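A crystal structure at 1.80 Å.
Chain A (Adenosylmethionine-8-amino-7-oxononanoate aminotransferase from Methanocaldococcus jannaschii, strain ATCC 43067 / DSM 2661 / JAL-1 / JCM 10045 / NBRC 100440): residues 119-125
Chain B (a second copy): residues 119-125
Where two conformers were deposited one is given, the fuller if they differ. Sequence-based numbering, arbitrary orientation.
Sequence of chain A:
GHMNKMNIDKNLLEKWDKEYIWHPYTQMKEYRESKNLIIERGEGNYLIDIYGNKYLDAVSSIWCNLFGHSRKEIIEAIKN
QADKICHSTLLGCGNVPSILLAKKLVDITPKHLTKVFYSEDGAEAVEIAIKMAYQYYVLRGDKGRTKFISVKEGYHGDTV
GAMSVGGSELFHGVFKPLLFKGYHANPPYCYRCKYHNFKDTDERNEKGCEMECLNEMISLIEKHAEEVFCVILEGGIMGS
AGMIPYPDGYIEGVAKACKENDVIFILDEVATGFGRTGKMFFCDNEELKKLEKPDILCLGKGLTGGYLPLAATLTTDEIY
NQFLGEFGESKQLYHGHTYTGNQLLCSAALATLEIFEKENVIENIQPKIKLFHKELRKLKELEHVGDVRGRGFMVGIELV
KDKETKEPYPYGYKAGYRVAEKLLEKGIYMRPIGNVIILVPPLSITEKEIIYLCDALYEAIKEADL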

ATOM      1  N   SER A 119      -6.776   4.586   0.702  1.00 14.79           N
ATOM      2  CA  SER A 119      -5.754   3.552   0.743  1.00 13.24           C
ATOM      3  C   SER A 119      -4.427   4.254   1.048  1.00 16.39           C
ATOM      4  O   SER A 119      -4.425   5.450   1.375  1.00 14.00           O
ATOM      5  CB  SER A 119      -5.689   2.758  -0.557  1.00 16.83           C
ATOM      6  OG  SER A 119      -5.403   3.578  -1.676  1.00 15.42           O
ATOM      7  N   GLU A 120      -3.307   3.534   0.931  1.00 17.34           N
ATOM      8  CA  GLU A 120      -2.023   4.094   1.330  1.00 19.60           C
ATOM      9  C   GLU A 120      -1.188   4.557   0.145  1.00 20.60           C
ATOM     10  O   GLU A 120      -0.547   5.572   0.268  1.00 24.50           O
ATOM     11  CB  GLU A 120      -1.203   3.102   2.156  1.00 24.92           C
ATOM     12  CG  GLU A 120      -1.729   2.992   3.574  1.00 30.22           C
ATOM     13  CD  GLU A 120      -3.066   2.294   3.715  1.00 33.99           C
ATOM     14  OE1 GLU A 120      -3.190   1.138   3.190  1.00 37.40           O
ATOM     15  OE2 GLU A 120      -3.996   2.946   4.276  1.00 36.44           O
ATOM     16  N   ASP A 121      -1.240   3.864  -1.008  1.00 19.03           N
ATOM     17  CA  ASP A 121      -0.300   4.133  -2.099  1.00 20.17           C
ATOM     18  C   ASP A 121      -1.113   4.261  -3.385  1.00 17.15           C
ATOM     19  O   ASP A 121      -2.175   3.637  -3.490  1.00 14.81           O
ATOM     20  CB  ASP A 121       0.686   2.969  -2.301  1.00 25.78           C
ATOM     21  CG  ASP A 121       1.576   2.803  -1.079  1.00 40.67           C
ATOM     22  OD1 ASP A 121       1.886   3.838  -0.441  1.00 40.66           O
ATOM     23  OD2 ASP A 121       1.963   1.642  -0.749  1.00 47.22           O
ATOM     24  N   GLY A 122      -0.583   5.030  -4.345  1.00 15.56           N
ATOM     25  CA  GLY A 122      -1.246   5.239  -5.627  1.00 15.57           C
ATOM     26  C   GLY A 122      -1.477   3.911  -6.370  1.00 15.53           C
ATOM     27  O   GLY A 122      -2.503   3.755  -7.044  1.00 14.27           O
ATOM     28  N   ALA A 123      -0.546   2.953  -6.223  1.00 14.51           N
ATOM     29  CA  ALA A 123      -0.771   1.679  -6.897  1.00 15.04           C
ATOM     30  C   ALA A 123      -2.038   1.018  -6.320  1.00 13.62           C
ATOM     31  O   ALA A 123      -2.776   0.376  -7.057  1.00 15.50           O
ATOM     32  CB  ALA A 123       0.434   0.747  -6.742  1.00 17.47           C
ATOM     33  N   GLU A 124      -2.223   1.077  -4.987  1.00 12.81           N
ATOM     34  CA  GLU A 124      -3.405   0.492  -4.374  1.00 13.61           C
ATOM     35  C   GLU A 124      -4.666   1.252  -4.829  1.00 14.91           C
ATOM     36  O   GLU A 124      -5.703   0.632  -5.021  1.00 13.66           O
ATOM     37  CB  GLU A 124      -3.313   0.669  -2.847  0.50 13.85           C
ATOM     38  CG  GLU A 124      -2.517  -0.379  -2.057  0.50 14.19           C
ATOM     39  CD  GLU A 124      -2.162  -0.046  -0.609  0.50 14.86           C
ATOM     40  OE1 GLU A 124      -2.432   1.080  -0.157  0.50 14.38           O
ATOM     41  OE2 GLU A 124      -1.602  -0.921   0.110  0.50 14.62           O
ATOM     42  N   ALA A 125      -4.565   2.581  -4.985  1.00 12.88           N
ATOM     43  CA  ALA A 125      -5.722   3.348  -5.406  1.00 14.52           C
ATOM     44  C   ALA A 125      -6.169   2.867  -6.787  1.00 12.22           C
ATOM     45  O   ALA A 125      -7.361   2.764  -7.079  1.00 13.10           O
ATOM     46  CB  ALA A 125      -5.370   4.821  -5.463  1.00 11.80           C
TER
ATOM     47  N   SER B 119       7.663  -1.833   2.425  1.00 14.72           N
ATOM     48  CA  SER B 119       6.446  -1.370   1.757  1.00 16.55           C
ATOM     49  C   SER B 119       5.524  -0.808   2.828  1.00 15.98           C
ATOM     50  O   SER B 119       5.963  -0.685   3.980  1.00 14.69           O
ATOM     51  CB  SER B 119       5.773  -2.462   0.955  1.00 16.95           C
ATOM     52  OG  SER B 119       5.477  -3.593   1.754  1.00 16.04           O
ATOM     53  N   GLU B 120       4.253  -0.527   2.480  1.00 16.36           N
ATOM     54  CA  GLU B 120       3.361   0.109   3.444  1.00 17.52           C
ATOM     55  C   GLU B 120       2.343  -0.844   4.037  1.00 18.45           C
ATOM     56  O   GLU B 120       1.993  -0.693   5.194  1.00 17.68           O
ATOM     57  CB  GLU B 120       2.602   1.305   2.843  1.00 23.84           C
ATOM     58  CG  GLU B 120       3.514   2.527   2.701  1.00 27.94           C
ATOM     59  CD  GLU B 120       4.556   2.387   1.597  1.00 28.85           C
ATOM     60  OE1 GLU B 120       4.175   2.078   0.464  1.00 33.46           O
ATOM     61  OE2 GLU B 120       5.745   2.565   1.878  1.00 26.47           O
ATOM     62  N   ASP B 121       1.868  -1.855   3.288  1.00 16.91           N
ATOM     63  CA  ASP B 121       0.733  -2.660   3.741  1.00 16.96           C
ATOM     64  C   ASP B 121       1.131  -4.135   3.578  1.00 15.53           C
ATOM     65  O   ASP B 121       1.972  -4.468   2.715  1.00 12.32           O
ATOM     66  CB  ASP B 121      -0.484  -2.459   2.806  1.00 22.11           C
ATOM     67  N   GLY B 122       0.538  -5.004   4.421  1.00 16.22           N
ATOM     68  CA  GLY B 122       0.779  -6.435   4.345  1.00 18.32           C
ATOM     69  C   GLY B 122       0.484  -7.017   2.946  1.00 18.62           C
ATOM     70  O   GLY B 122       1.217  -7.887   2.427  1.00 15.57           O
ATOM     71  N   ALA B 123      -0.566  -6.491   2.278  1.00 15.05           N
ATOM     72  CA  ALA B 123      -0.872  -6.995   0.949  1.00 15.09           C
ATOM     73  C   ALA B 123       0.298  -6.669  -0.010  1.00 14.93           C
ATOM     74  O   ALA B 123       0.570  -7.470  -0.924  1.00 15.14           O
ATOM     75  CB  ALA B 123      -2.143  -6.342   0.420  1.00 17.17           C
ATOM     76  N   GLU B 124       0.884  -5.478   0.088  1.00 13.90           N
ATOM     77  CA  GLU B 124       1.997  -5.111  -0.782  1.00 15.80           C
ATOM     78  C   GLU B 124       3.228  -5.968  -0.443  1.00 15.77           C
ATOM     79  O   GLU B 124       3.967  -6.360  -1.337  1.00 14.91           O
ATOM     80  CB  GLU B 124       2.414  -3.647  -0.613  1.00 22.53           C
ATOM     81  CG  GLU B 124       1.423  -2.577  -1.078  1.00 31.24           C
ATOM     82  CD  GLU B 124       1.634  -1.138  -0.593  1.00 39.63           C
ATOM     83  OE1 GLU B 124       2.516  -0.903   0.290  1.00 30.40           O
ATOM     84  OE2 GLU B 124       0.854  -0.234  -1.049  1.00 39.23           O
ATOM     85  N   ALA B 125       3.421  -6.296   0.845  1.00 13.66           N
ATOM     86  CA  ALA B 125       4.567  -7.137   1.215  1.00 13.01           C
ATOM     87  C   ALA B 125       4.423  -8.492   0.530  1.00 12.46           C
ATOM     88  O   ALA B 125       5.416  -9.071   0.081  1.00 13.70           O
ATOM     89  CB  ALA B 125       4.611  -7.324   2.705  1.00 11.63           C
TER

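How do the two backbones approach each other? These are matching segments from two copies of one protein, and each meets its own counterpart. The CA atoms of Glu A120 and Glu B120 lie 7.0 Å apart, and those of Glu A124 and Glu B124 lie 8.6 Å apart. In each chain residues 120 and 121 are loop, leading into a helix that begins at residue 122 and continues later in the chain. The meeting is therefore made by the approach to the helix and its first turn, and CA-to-CB points toward the other stretch at residues 120, 121, 123 and 124 in both chains. The contact is small, burying 229 Å² over both sides, and nearly all of it belongs to the acidic residues.

What positions the glutamates at 124 for the contact? In both copies the glutamate at 124 reaches back along its stretch, with chi1 in m and chi2 in t, so that one carboxylate oxygen meets backbone NH groups ahead of the helix. The amide N of Glu A120 donates to OE1 of Glu A124 at 2.8 Å, and the N of Asp A121 donates to that same OE1 at 3.1 Å. Chain B repeats the pair: Glu B120 N to Glu B124 OE1 at 2.8 Å, and Asp B121 N to Glu B124 OE1 at 3.2 Å. A single oxygen thus accepts two amide protons, tying the loop to the helix. The first helical turn is closed by the backbone bond from Ala A125 N to Asp A121 O, 3.0 Å, matched by Ala B125 N to Asp B121 O, also 3.0 Å.

What happens where the carboxylates of the two chains meet? Like charges crowd together. OE2 of Glu A124 and OE2 of Glu B124 stand 2.8 Å apart, two acceptors with no hydrogen bond between them. Asp A121 enters the same cluster, its OD2 lying 2.6 Å from OE1 of Glu B120; whether a shared proton eases that approach is not settled by the geometry. The same OD2 is modelled only 2.2 Å from OE2 of Glu B124, too short for a hydrogen bond and a clash in the model, so this distance says nothing dependable about bonding. No clear hydrogen bond crosses between the stretches.

Where do carbon atoms take part in the packing? The CB atoms of Glu A120 and Glu B120 come within 4.3 Å of each other, a van der Waals contact between methylene groups; beyond it the two side chains diverge, and their carboxylates do not meet. Asp B121 is modelled only as far as CB, and OE2 of Glu A124 lies 3.3 Å from that atom. The carboxylate of Asp B121 is absent from the coordinates, so the counterpart of the Asp A121 contacts cannot be judged. The glycines at 122, which have no side chain, and the alanines at 125 take no part in the contact.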